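Local coordinates for protein minor pilin subunit PapF (Escherichia coli, PDB 2W07) that acts as a minor tip pilin, an adaptor joining the adhesin to the tip fibre of P pili, through which the bacterium colonises host epithelium, at residues 71-76 / 82-87. The protein carries 1 engineered substitution. Residues are numbered along the deposited sequence; the frame is centred on the assembly and turned at random.
Sequences NNVLAT and GIALYQ
Asn72 O accepts Leu85 N at 2.7 Å, the shortest polar bond between the two segments of this antiparallel beta hairpin, whose strand 73-75 is the outermost of its sheet within the chain, in the incomplete immunoglobulin-like pilin fold. Strand 116-126 flanks the other side of 82-87. Leu74 and Ile83 form a hydrogen-bonded pair: Leu74 N reaches Ile83 O at 2.8 Å, and Ile83 N returns to Leu74 O at 2.9 Å. Asn72 suits the strand's end because, with its backbone N pointing elsewhere, its amide supplies the return bond: chi1 of 67° sets CG between backbone N and carbonyl carbon, and Asn72 ND2 meets Leu85 O almost straight (2.9 Å, 175° at the hydrogen). In the non-hydrogen-bonded pair Val73-Ala84, the small methyl of Ala84 lets Val73 CG2 settle on Ala84 CB at 3.8 Å. Long apolar side chains suit the opposite face, where Leu74 CD1 meets Leu85 CD1 at 4.1 Å. There Leu74 packs on Ala141, Ile83 on Thr139, and Leu85 on Ser122 and another protein's chain, consistent with a core completed by a partner. Lacking a side chain, Gly82 admits Leu74 O to 3.0 Å from Gly82 CA; Thr76 CG2 packs alongside. Asn72 ND2 also lies over one face of the Tyr86 ring, offset toward its rim, 3.9 Å from Tyr86 CZ.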
loop_
_atom_site.group_PDB
_atom_site.type_symbol
_atom_site.label_atom_id
_atom_site.label_comp_id
_atom_site.label_asym_id
_atom_site.label_seq_id
_atom_site.Cartn_x
_atom_site.Cartn_y
_atom_site.Cartn_z
ATOM N N ASN B 71 -1.058 1.632 22.310
ATOM C CA ASN B 71 -1.429 1.353 20.925
ATOM C C ASN B 71 -0.279 1.505 19.941
ATOM O O ASN B 71 -0.504 1.684 18.739
ATOM C CB ASN B 71 -2.570 2.279 20.510
ATOM C CG ASN B 71 -2.165 3.740 20.539
ATOM O OD1 ASN B 71 -1.299 4.139 21.323
ATOM N ND2 ASN B 71 -2.798 4.551 19.694
ATOM N N ASN B 72 0.950 1.420 20.436
ATOM C CA ASN B 72 2.112 1.573 19.572
ATOM C C ASN B 72 3.256 0.710 20.068
ATOM O O ASN B 72 4.430 1.017 19.830
ATOM C CB ASN B 72 2.550 3.036 19.562
ATOM C CG ASN B 72 3.086 3.489 20.908
ATOM O OD1 ASN B 72 2.479 3.229 21.949
ATOM N ND2 ASN B 72 4.224 4.173 20.894
ATOM N N VAL B 73 2.911 -0.375 20.754
ATOM C CA VAL B 73 3.918 -1.261 21.312
ATOM C C VAL B 73 3.805 -2.691 20.819
ATOM O O VAL B 73 2.748 -3.313 20.908
ATOM C CB VAL B 73 3.855 -1.257 22.856
ATOM C CG1 VAL B 73 4.946 -2.145 23.426
ATOM C CG2 VAL B 73 4.004 0.166 23.374
ATOM N N LEU B 74 4.916 -3.202 20.301
ATOM C CA LEU B 74 4.986 -4.562 19.794
ATOM C C LEU B 74 5.484 -5.475 20.898
ATOM O O LEU B 74 6.350 -5.097 21.681
ATOM C CB LEU B 74 5.966 -4.642 18.623
ATOM C CG LEU B 74 5.655 -3.863 17.346
ATOM C CD1 LEU B 74 6.877 -3.863 16.440
ATOM C CD2 LEU B 74 4.458 -4.498 16.654
ATOM N N ALA B 75 4.936 -6.680 20.962
ATOM C CA ALA B 75 5.376 -7.638 21.959
ATOM C C ALA B 75 6.655 -8.246 21.404
ATOM O O ALA B 75 6.929 -8.147 20.207
ATOM C CB ALA B 75 4.314 -8.720 22.159
ATOM N N THR B 76 7.452 -8.853 22.272
ATOM C CA THR B 76 8.692 -9.486 21.840
ATOM C C THR B 76 8.645 -10.936 22.304
ATOM O O THR B 76 7.585 -11.428 22.684
ATOM C CB THR B 76 9.915 -8.806 22.467
ATOM O OG1 THR B 76 9.929 -9.059 23.878
ATOM C CG2 THR B 76 9.875 -7.303 22.216
ATOM N N GLY B 82 8.545 -5.147 25.470
ATOM C CA GLY B 82 8.164 -4.856 24.102
ATOM C C GLY B 82 8.928 -3.706 23.486
ATOM O O GLY B 82 9.793 -3.098 24.120
ATOM N N ILE B 83 8.610 -3.413 22.231
ATOM C CA ILE B 83 9.252 -2.324 21.509
ATOM C C ILE B 83 8.185 -1.313 21.120
ATOM O O ILE B 83 7.251 -1.645 20.394
ATOM C CB ILE B 83 9.948 -2.828 20.228
ATOM C CG1 ILE B 83 10.968 -3.916 20.577
ATOM C CG2 ILE B 83 10.628 -1.668 19.510
ATOM C CD1 ILE B 83 12.111 -3.442 21.449
ATOM N N ALA B 84 8.318 -0.088 21.621
ATOM C CA ALA B 84 7.368 0.982 21.321
ATOM C C ALA B 84 7.816 1.713 20.057
ATOM O O ALA B 84 9.011 1.891 19.835
ATOM C CB ALA B 84 7.287 1.961 22.495
ATOM N N LEU B 85 6.861 2.142 19.234
ATOM C CA LEU B 85 7.187 2.832 17.986
ATOM C C LEU B 85 6.674 4.270 17.927
ATOM O O LEU B 85 5.584 4.575 18.417
ATOM C CB LEU B 85 6.621 2.062 16.786
ATOM C CG LEU B 85 6.970 0.584 16.589
ATOM C CD1 LEU B 85 6.336 0.086 15.299
ATOM C CD2 LEU B 85 8.473 0.404 16.543
ATOM N N TYR B 86 7.468 5.144 17.312
ATOM C CA TYR B 86 7.112 6.549 17.158
ATOM C C TYR B 86 7.433 7.021 15.739
ATOM O O TYR B 86 8.404 6.570 15.133
ATOM C CB TYR B 86 7.877 7.417 18.164
ATOM C CG TYR B 86 7.591 7.088 19.612
ATOM C CD1 TYR B 86 8.189 5.989 20.228
ATOM C CD2 TYR B 86 6.701 7.862 20.362
ATOM C CE1 TYR B 86 7.910 5.665 21.550
ATOM C CE2 TYR B 86 6.414 7.548 21.690
ATOM C CZ TYR B 86 7.023 6.445 22.276
ATOM O OH TYR B 86 6.748 6.120 23.583
ATOM N N GLN B 87 6.607 7.923 15.217
ATOM C CA GLN B 87 6.804 8.467 13.881
ATOM C C GLN B 87 7.932 9.490 13.902
ATOM O O GLN B 87 8.031 10.295 14.824
ATOM C CB GLN B 87 5.521 9.130 13.387
ATOM C CG GLN B 87 4.353 8.170 13.239
ATOM C CD GLN B 87 3.054 8.875 12.891
ATOM O OE1 GLN B 87 2.570 9.711 13.650
ATOM N NE2 GLN B 87 2.482 8.537 11.738
#